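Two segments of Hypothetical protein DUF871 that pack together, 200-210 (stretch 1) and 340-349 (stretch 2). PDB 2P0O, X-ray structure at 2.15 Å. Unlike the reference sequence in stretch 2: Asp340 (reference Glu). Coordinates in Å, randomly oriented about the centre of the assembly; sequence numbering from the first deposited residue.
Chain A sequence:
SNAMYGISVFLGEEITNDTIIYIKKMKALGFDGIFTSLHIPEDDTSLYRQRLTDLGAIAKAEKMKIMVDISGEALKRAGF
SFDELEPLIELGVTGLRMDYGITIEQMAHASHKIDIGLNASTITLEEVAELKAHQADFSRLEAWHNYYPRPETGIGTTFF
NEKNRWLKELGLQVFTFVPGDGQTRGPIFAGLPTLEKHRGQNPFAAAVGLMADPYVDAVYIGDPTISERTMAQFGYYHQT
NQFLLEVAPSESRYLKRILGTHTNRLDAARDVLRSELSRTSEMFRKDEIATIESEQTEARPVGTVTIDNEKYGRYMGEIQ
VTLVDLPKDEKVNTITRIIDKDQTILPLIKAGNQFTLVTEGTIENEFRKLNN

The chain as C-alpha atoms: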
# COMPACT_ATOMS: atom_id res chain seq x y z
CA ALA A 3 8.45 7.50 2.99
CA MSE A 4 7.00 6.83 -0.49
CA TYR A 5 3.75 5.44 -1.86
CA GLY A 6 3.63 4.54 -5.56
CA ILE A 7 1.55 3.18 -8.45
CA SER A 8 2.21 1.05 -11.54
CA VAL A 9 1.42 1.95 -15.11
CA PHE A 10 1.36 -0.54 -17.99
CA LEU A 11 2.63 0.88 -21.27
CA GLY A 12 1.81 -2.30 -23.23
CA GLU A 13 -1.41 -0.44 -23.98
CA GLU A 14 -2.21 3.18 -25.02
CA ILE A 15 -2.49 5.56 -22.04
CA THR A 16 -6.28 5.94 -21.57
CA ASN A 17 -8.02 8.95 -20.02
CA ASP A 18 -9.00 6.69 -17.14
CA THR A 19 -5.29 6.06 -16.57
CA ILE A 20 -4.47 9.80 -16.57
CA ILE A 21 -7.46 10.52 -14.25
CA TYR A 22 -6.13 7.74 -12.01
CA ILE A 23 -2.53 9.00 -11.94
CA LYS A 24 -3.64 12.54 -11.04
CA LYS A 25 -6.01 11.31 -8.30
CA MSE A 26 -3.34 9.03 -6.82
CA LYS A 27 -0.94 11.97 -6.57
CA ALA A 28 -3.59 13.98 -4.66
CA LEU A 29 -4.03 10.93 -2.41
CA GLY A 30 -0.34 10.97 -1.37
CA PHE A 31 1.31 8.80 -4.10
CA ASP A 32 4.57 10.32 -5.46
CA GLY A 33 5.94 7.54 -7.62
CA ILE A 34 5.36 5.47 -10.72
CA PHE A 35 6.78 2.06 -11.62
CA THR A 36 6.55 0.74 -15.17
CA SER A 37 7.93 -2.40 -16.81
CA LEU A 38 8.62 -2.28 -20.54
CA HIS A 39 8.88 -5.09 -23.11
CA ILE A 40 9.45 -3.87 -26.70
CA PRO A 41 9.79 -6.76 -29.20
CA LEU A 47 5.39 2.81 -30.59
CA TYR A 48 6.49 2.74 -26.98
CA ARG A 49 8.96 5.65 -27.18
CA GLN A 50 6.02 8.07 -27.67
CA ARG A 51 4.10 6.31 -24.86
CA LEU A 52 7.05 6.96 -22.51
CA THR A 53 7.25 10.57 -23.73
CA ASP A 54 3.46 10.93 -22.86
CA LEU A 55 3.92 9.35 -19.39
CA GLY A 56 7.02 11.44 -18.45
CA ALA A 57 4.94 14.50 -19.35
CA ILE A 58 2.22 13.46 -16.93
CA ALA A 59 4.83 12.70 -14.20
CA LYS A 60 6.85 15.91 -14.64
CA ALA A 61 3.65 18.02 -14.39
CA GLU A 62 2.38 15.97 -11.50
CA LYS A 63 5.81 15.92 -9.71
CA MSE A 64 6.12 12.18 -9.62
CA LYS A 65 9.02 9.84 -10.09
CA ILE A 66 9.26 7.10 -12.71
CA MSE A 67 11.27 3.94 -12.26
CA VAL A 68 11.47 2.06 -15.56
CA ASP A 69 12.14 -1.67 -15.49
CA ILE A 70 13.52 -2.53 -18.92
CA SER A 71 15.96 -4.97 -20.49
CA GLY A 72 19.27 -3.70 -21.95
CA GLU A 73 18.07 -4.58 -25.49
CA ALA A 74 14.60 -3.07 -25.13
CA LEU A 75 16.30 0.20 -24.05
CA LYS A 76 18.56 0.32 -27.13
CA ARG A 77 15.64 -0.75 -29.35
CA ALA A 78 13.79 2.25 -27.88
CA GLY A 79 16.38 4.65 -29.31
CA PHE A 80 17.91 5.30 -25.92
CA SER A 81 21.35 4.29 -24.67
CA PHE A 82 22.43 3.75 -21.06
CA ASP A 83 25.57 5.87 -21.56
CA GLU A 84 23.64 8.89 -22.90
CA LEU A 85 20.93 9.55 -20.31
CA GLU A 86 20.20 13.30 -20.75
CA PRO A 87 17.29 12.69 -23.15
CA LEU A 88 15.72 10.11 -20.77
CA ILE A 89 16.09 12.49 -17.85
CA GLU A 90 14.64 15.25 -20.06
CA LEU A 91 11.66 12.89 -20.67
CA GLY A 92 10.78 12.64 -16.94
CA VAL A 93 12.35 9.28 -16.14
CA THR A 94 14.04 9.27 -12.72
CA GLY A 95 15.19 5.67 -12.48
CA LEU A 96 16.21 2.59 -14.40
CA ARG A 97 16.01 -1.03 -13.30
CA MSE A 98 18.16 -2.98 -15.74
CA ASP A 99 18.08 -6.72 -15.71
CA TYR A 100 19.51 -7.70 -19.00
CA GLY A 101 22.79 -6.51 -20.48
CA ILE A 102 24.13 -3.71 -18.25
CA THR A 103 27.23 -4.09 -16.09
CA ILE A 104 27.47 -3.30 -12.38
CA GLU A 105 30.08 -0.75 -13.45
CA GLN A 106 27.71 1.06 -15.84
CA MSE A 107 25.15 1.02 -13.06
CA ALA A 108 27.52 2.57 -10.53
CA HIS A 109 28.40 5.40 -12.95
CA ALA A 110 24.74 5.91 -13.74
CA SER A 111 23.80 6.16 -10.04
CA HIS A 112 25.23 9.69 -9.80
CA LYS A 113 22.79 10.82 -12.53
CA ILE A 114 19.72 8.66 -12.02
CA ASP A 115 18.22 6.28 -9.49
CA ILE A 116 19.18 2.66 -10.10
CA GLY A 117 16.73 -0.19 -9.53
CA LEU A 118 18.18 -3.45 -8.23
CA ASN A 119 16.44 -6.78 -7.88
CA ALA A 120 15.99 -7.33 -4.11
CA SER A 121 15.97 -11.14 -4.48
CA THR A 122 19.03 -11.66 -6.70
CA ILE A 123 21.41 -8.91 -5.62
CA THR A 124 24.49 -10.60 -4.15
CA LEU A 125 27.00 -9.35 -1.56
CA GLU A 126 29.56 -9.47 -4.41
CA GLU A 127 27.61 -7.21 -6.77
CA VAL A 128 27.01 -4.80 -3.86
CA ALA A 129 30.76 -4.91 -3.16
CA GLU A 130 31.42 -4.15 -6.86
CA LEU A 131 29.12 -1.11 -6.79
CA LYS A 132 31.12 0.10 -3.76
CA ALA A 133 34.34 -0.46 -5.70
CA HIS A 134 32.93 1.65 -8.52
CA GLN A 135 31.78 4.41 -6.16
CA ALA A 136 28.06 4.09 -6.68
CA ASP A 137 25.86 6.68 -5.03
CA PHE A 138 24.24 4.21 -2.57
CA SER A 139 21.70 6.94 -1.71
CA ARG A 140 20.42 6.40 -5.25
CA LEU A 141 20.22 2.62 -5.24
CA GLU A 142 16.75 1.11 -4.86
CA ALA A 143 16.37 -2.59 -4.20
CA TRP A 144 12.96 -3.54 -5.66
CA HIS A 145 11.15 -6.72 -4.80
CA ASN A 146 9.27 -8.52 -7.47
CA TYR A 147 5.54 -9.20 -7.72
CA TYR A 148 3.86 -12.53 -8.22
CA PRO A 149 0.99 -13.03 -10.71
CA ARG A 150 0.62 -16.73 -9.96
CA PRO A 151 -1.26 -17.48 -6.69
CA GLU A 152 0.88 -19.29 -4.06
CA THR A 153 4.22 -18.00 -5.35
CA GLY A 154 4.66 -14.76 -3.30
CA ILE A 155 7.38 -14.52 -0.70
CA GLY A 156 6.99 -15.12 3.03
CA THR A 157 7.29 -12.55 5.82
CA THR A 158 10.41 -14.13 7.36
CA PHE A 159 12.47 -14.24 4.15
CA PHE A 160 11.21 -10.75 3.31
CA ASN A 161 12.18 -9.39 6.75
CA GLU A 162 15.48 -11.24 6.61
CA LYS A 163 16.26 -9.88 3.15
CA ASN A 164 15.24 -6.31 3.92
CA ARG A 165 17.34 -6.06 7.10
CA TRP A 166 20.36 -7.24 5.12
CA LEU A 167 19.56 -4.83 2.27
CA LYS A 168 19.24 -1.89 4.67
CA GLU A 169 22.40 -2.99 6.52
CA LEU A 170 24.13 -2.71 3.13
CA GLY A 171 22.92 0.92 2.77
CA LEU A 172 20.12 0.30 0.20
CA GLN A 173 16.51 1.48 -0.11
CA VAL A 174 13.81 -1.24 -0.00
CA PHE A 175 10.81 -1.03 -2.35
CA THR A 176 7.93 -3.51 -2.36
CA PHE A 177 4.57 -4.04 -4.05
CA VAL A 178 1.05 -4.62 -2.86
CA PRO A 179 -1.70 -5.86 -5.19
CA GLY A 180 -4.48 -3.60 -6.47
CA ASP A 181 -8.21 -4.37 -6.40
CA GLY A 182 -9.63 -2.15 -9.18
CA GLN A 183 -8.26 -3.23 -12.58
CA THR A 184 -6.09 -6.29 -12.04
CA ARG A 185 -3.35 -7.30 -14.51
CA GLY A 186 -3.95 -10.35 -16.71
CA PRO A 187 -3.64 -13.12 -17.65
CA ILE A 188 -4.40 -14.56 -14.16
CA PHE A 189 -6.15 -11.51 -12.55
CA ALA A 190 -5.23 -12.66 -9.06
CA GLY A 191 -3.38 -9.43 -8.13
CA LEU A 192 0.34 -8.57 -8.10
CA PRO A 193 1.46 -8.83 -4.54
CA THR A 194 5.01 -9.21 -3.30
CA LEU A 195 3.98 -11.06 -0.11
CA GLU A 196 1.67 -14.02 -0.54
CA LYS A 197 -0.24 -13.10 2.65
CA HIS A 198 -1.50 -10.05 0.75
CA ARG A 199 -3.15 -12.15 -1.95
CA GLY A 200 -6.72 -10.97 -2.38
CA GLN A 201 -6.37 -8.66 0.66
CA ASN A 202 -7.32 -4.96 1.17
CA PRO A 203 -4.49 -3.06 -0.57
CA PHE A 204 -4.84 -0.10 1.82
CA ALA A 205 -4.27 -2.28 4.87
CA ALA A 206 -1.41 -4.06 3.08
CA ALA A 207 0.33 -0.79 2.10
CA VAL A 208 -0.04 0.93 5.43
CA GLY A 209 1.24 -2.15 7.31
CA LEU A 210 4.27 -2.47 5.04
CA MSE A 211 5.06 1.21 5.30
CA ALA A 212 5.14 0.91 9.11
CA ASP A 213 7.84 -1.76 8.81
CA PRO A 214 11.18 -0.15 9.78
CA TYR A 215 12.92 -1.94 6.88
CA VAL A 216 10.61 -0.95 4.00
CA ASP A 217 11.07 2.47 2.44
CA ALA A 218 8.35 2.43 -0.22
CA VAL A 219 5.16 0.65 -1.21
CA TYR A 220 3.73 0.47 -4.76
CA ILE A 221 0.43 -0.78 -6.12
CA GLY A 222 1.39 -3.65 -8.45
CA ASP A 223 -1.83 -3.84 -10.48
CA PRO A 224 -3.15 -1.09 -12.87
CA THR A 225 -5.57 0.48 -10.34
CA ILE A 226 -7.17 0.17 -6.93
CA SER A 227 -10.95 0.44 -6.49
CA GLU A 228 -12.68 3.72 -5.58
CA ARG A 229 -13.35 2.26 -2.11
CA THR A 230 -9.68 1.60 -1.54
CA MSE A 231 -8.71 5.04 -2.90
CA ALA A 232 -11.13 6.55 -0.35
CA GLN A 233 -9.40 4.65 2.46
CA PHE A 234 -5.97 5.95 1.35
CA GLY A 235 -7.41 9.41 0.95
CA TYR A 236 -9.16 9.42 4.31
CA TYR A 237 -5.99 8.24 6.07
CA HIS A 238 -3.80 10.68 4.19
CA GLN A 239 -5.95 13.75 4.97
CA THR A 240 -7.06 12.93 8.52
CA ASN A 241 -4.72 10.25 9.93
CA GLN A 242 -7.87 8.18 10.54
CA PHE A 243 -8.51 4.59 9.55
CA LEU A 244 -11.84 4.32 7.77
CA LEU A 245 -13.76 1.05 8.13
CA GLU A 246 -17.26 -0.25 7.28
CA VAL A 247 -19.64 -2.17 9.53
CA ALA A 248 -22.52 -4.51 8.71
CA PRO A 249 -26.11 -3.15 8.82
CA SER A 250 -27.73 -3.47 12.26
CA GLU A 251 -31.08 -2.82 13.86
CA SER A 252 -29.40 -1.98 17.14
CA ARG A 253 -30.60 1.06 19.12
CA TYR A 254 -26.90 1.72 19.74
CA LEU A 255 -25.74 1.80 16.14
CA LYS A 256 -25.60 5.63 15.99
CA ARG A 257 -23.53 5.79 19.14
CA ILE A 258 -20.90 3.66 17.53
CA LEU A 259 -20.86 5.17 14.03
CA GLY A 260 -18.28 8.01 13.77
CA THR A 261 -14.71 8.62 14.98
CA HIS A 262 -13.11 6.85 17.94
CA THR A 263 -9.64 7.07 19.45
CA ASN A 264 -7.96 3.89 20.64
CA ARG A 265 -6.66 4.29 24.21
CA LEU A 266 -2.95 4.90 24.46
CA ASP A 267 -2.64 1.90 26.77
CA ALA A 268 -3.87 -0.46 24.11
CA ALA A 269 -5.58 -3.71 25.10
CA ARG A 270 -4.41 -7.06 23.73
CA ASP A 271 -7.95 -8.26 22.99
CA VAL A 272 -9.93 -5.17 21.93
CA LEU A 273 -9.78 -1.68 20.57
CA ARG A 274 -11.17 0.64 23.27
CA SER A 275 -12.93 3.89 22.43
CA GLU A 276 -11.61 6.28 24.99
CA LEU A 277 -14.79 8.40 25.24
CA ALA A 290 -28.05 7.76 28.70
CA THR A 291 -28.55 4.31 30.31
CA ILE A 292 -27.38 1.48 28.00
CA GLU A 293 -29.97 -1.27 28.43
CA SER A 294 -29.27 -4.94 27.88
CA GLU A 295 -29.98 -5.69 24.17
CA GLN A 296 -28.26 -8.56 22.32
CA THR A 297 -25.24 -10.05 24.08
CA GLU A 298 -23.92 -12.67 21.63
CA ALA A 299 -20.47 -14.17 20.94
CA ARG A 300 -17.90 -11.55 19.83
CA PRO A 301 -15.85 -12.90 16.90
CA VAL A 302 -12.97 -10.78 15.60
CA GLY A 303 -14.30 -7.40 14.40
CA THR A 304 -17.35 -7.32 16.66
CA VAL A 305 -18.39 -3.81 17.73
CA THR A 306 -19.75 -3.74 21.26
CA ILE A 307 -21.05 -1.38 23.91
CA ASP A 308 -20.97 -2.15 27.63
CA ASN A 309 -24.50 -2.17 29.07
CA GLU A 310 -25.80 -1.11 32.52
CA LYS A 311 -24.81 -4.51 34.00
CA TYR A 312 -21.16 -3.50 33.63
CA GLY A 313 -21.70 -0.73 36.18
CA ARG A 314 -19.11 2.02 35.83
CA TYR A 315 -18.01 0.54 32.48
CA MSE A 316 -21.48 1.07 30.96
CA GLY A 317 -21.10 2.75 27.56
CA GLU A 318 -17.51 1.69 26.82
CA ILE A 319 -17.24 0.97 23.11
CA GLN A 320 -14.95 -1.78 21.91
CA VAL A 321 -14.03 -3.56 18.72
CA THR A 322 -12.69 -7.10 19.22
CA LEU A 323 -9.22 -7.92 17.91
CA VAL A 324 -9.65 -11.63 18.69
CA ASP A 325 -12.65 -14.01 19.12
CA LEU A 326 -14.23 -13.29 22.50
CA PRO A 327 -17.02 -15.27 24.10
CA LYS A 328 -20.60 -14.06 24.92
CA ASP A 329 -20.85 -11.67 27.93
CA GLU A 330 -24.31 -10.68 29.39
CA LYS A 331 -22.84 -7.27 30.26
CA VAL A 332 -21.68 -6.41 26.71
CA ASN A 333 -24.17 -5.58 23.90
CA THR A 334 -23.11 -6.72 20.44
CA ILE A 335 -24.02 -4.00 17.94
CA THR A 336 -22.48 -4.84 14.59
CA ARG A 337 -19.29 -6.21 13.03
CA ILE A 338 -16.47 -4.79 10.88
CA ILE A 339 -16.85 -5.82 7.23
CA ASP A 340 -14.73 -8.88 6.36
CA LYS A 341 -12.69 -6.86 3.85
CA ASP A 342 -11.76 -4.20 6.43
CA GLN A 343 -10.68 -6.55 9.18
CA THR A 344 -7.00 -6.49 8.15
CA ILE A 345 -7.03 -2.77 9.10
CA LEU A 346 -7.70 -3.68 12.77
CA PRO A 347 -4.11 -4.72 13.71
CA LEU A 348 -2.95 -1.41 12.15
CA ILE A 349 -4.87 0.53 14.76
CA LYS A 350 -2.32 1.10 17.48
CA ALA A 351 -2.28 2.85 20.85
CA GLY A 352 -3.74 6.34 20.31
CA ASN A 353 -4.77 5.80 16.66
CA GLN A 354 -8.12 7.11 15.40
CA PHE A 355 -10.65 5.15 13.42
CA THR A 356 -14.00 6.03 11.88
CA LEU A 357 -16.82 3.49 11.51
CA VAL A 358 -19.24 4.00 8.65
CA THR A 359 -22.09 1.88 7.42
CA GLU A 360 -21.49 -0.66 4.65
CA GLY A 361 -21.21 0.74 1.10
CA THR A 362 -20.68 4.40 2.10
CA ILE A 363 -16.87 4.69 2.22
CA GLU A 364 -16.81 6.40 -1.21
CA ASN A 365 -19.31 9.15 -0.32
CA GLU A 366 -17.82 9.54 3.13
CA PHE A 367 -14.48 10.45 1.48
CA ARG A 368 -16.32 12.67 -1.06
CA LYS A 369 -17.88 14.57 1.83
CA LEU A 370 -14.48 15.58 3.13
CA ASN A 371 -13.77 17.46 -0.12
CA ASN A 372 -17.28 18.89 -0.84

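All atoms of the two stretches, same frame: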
# COMPACT_ATOMS: atom_id res chain seq x y z
N GLY A 200 -5.30 -11.22 -2.52
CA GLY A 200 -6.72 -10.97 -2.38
C GLY A 200 -7.08 -10.14 -1.16
O GLY A 200 -8.25 -10.15 -0.75
N GLN A 201 -6.10 -9.46 -0.56
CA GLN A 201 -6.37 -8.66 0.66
C GLN A 201 -6.56 -7.15 0.33
O GLN A 201 -6.24 -6.70 -0.76
CB GLN A 201 -5.27 -8.83 1.73
CG GLN A 201 -5.08 -10.26 2.30
CD GLN A 201 -6.37 -10.93 2.73
OE1 GLN A 201 -7.13 -10.40 3.55
NE2 GLN A 201 -6.64 -12.10 2.17
N ASN A 202 -7.12 -6.41 1.29
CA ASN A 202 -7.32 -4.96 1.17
C ASN A 202 -5.96 -4.31 0.93
O ASN A 202 -5.09 -4.40 1.78
CB ASN A 202 -7.94 -4.41 2.48
CG ASN A 202 -8.25 -2.92 2.40
OD1 ASN A 202 -7.60 -2.16 1.67
ND2 ASN A 202 -9.26 -2.49 3.14
N PRO A 203 -5.76 -3.73 -0.26
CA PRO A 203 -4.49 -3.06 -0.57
C PRO A 203 -4.12 -1.93 0.38
O PRO A 203 -2.93 -1.72 0.67
CB PRO A 203 -4.71 -2.52 -2.00
CG PRO A 203 -5.85 -3.33 -2.55
CD PRO A 203 -6.71 -3.72 -1.39
N PHE A 204 -5.11 -1.19 0.87
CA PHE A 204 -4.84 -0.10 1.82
C PHE A 204 -4.21 -0.64 3.09
O PHE A 204 -3.22 -0.11 3.56
CB PHE A 204 -6.11 0.73 2.12
CG PHE A 204 -5.99 1.62 3.34
CD1 PHE A 204 -5.29 2.82 3.27
CD2 PHE A 204 -6.61 1.28 4.54
CE1 PHE A 204 -5.17 3.66 4.38
CE2 PHE A 204 -6.50 2.10 5.66
CZ PHE A 204 -5.76 3.30 5.59
N ALA A 205 -4.81 -1.70 3.66
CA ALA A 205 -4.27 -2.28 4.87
C ALA A 205 -2.87 -2.87 4.62
O ALA A 205 -2.01 -2.80 5.47
CB ALA A 205 -5.21 -3.39 5.41
N ALA A 206 -2.68 -3.45 3.43
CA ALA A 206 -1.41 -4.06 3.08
C ALA A 206 -0.31 -2.99 2.99
O ALA A 206 0.75 -3.15 3.59
CB ALA A 206 -1.56 -4.82 1.74
N ALA A 207 -0.62 -1.89 2.31
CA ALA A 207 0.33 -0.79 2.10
C ALA A 207 0.71 -0.09 3.40
O ALA A 207 1.89 0.06 3.72
CB ALA A 207 -0.23 0.24 1.07
N VAL A 208 -0.30 0.31 4.16
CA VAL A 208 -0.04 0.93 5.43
C VAL A 208 0.80 0.03 6.35
O VAL A 208 1.76 0.52 6.98
CB VAL A 208 -1.37 1.43 6.10
CG1 VAL A 208 -1.09 2.07 7.46
CG2 VAL A 208 -2.03 2.45 5.19
N GLY A 209 0.46 -1.25 6.44
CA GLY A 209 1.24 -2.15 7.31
C GLY A 209 2.69 -2.25 6.88
O GLY A 209 3.60 -2.15 7.70
N LEU A 210 2.91 -2.38 5.57
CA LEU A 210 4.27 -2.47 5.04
C LEU A 210 5.06 -1.22 5.30
O LEU A 210 6.22 -1.28 5.69
CB LEU A 210 4.23 -2.77 3.54
CG LEU A 210 4.00 -4.22 3.19
CD1 LEU A 210 4.07 -4.36 1.68
CD2 LEU A 210 5.05 -5.16 3.87
N ASP A 340 -15.83 -7.91 6.52
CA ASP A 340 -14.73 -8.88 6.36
C ASP A 340 -13.51 -8.22 5.73
O ASP A 340 -12.39 -8.34 6.24
CB ASP A 340 -15.18 -10.08 5.50
CG ASP A 340 -14.24 -11.26 5.61
OD1 ASP A 340 -13.11 -11.07 6.08
OD2 ASP A 340 -14.64 -12.39 5.21
N LYS A 341 -13.74 -7.51 4.64
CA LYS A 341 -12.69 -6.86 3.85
C LYS A 341 -11.90 -5.81 4.65
O LYS A 341 -10.74 -5.54 4.34
CB LYS A 341 -13.30 -6.29 2.55
CG LYS A 341 -12.53 -5.10 1.89
CD LYS A 341 -11.47 -5.54 0.84
CE LYS A 341 -11.17 -4.43 -0.18
NZ LYS A 341 -10.32 -4.89 -1.39
N ASP A 342 -12.49 -5.22 5.68
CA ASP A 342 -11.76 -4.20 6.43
C ASP A 342 -11.06 -4.74 7.67
O ASP A 342 -10.29 -4.03 8.32
CB ASP A 342 -12.66 -3.00 6.78
CG ASP A 342 -12.99 -2.16 5.55
OD1 ASP A 342 -12.29 -2.29 4.52
OD2 ASP A 342 -13.98 -1.39 5.59
N GLN A 343 -11.26 -6.01 7.95
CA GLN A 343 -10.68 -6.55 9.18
C GLN A 343 -9.16 -6.59 9.23
O GLN A 343 -8.60 -6.66 10.30
CB GLN A 343 -11.29 -7.93 9.47
CG GLN A 343 -12.72 -7.79 10.04
CD GLN A 343 -13.36 -9.12 10.34
OE1 GLN A 343 -12.68 -10.07 10.66
NE2 GLN A 343 -14.68 -9.19 10.22
N THR A 344 -8.46 -6.59 8.10
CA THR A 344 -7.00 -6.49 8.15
C THR A 344 -6.50 -5.08 8.53
O THR A 344 -5.31 -4.87 8.72
CB THR A 344 -6.33 -6.91 6.86
OG1 THR A 344 -6.89 -6.15 5.77
CG2 THR A 344 -6.49 -8.43 6.61
N ILE A 345 -7.39 -4.11 8.62
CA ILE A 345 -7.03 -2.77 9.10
C ILE A 345 -6.90 -2.78 10.63
O ILE A 345 -6.08 -2.04 11.21
CB ILE A 345 -8.08 -1.72 8.67
CG1 ILE A 345 -8.14 -1.66 7.14
CG2 ILE A 345 -7.79 -0.34 9.30
CD1 ILE A 345 -9.42 -0.95 6.59
N LEU A 346 -7.68 -3.65 11.28
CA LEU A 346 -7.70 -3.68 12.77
C LEU A 346 -6.35 -3.78 13.47
O LEU A 346 -6.18 -3.07 14.42
CB LEU A 346 -8.66 -4.75 13.35
CG LEU A 346 -10.14 -4.61 12.96
CD1 LEU A 346 -10.93 -5.88 13.30
CD2 LEU A 346 -10.76 -3.34 13.61
N PRO A 347 -5.45 -4.71 13.07
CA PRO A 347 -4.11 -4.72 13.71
C PRO A 347 -3.25 -3.48 13.41
O PRO A 347 -2.20 -3.31 14.01
CB PRO A 347 -3.42 -5.95 13.12
CG PRO A 347 -4.44 -6.69 12.30
CD PRO A 347 -5.59 -5.78 12.05
N LEU A 348 -3.68 -2.63 12.47
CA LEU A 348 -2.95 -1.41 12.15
C LEU A 348 -3.26 -0.30 13.14
O LEU A 348 -2.52 0.72 13.24
CB LEU A 348 -3.29 -0.93 10.73
CG LEU A 348 -2.86 -1.88 9.62
CD1 LEU A 348 -3.05 -1.16 8.30
CD2 LEU A 348 -1.38 -2.32 9.83
N ILE A 349 -4.35 -0.49 13.87
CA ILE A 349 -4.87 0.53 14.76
C ILE A 349 -4.18 0.34 16.11
O ILE A 349 -4.55 -0.53 16.92
CB ILE A 349 -6.39 0.45 14.87
CG1 ILE A 349 -6.99 0.66 13.49
CG2 ILE A 349 -6.95 1.54 15.78
CD1 ILE A 349 -8.45 0.36 13.45
O HOH W 1 -8.42 -7.52 3.44
O HOH W 2 -4.89 -6.36 3.79

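How do the two backbones lie against each other? Stretch 1 enters through a short loop and becomes a helix at Pro203, while stretch 2 follows a helically curved path into a 3-10 segment at 346-348. They run in the same sense: Asn202 pairs with Lys341, Ala205 with Ile345 and Gly209 with Leu348. The approach is tightest in the middle, where Ala205 CA and Ile345 CA are 5.1 Å apart, against 6.3 Å between Asn202 CA and Lys341 CA and 6.4 Å between Gly209 CA and Leu348 CA.

Which bumps fill which hollows? Leu348 is the main knob. It points toward the helix and settles over Ala205, Val208 and Gly209, with Leu348 CD1 3.4 Å from Ala205 O and 3.8 Å from Val208 CB. Leu348 CD2 lies 3.6 Å from Gly209 CA, in space left by the missing side chain; an ideal CB on Gly209 would stand a tight 3.4 Å from that same Leu348 CD2. In the other direction, Ala205 is a small bump pressed between Thr344 and Ile345, Ala205 CB being 3.3 Å from Thr344 OG1 and 3.8 Å from Ile345 CG1. Ile345 sets off sideways, but its end reaches the helix: Ile345 CD1 meets the edge of the Phe204 ring, 4.1 Å from Phe204 CD2. The contacts of Ile345 and Leu348 with the side chains of Phe204, Ala205 and Val208 are apolar, so they rest on fit rather than on direction.

What does Asn202 do at the start of the helix? It is the N-cap, and Asn202 OD1 accepts two weak bonds from backbone amides of the first turn, from Phe204 N at 2.8 Å and Ala205 N at 3.5 Å. The same side chain points toward stretch 2, so Asn202 CB packs 3.5 Å from Lys341 O, and Asn202 ND2 comes within 3.3 Å of Asp342 OD1. The aliphatic part of Lys341 lies alongside, with Lys341 CD 4.1 Å from Asn202 CB, and the chain extends on until Lys341 NZ is 3.8 Å from Pro203 CD.

How is the polar end joined, when no clear direct hydrogen bond crosses the contact? Two waters bridge it. Water 1 accepts from Asn202 N at 2.7 Å and donates to Gln201 OE1 and Lys341 O, each at 3.2 Å; it also bonds to Thr344 OG1 at 3.1 Å. Water 2 donates to Asn202 O at 2.8 Å and bonds to Thr344 OG1 at 2.8 Å. The Thr344 hydroxyl thus links both waters.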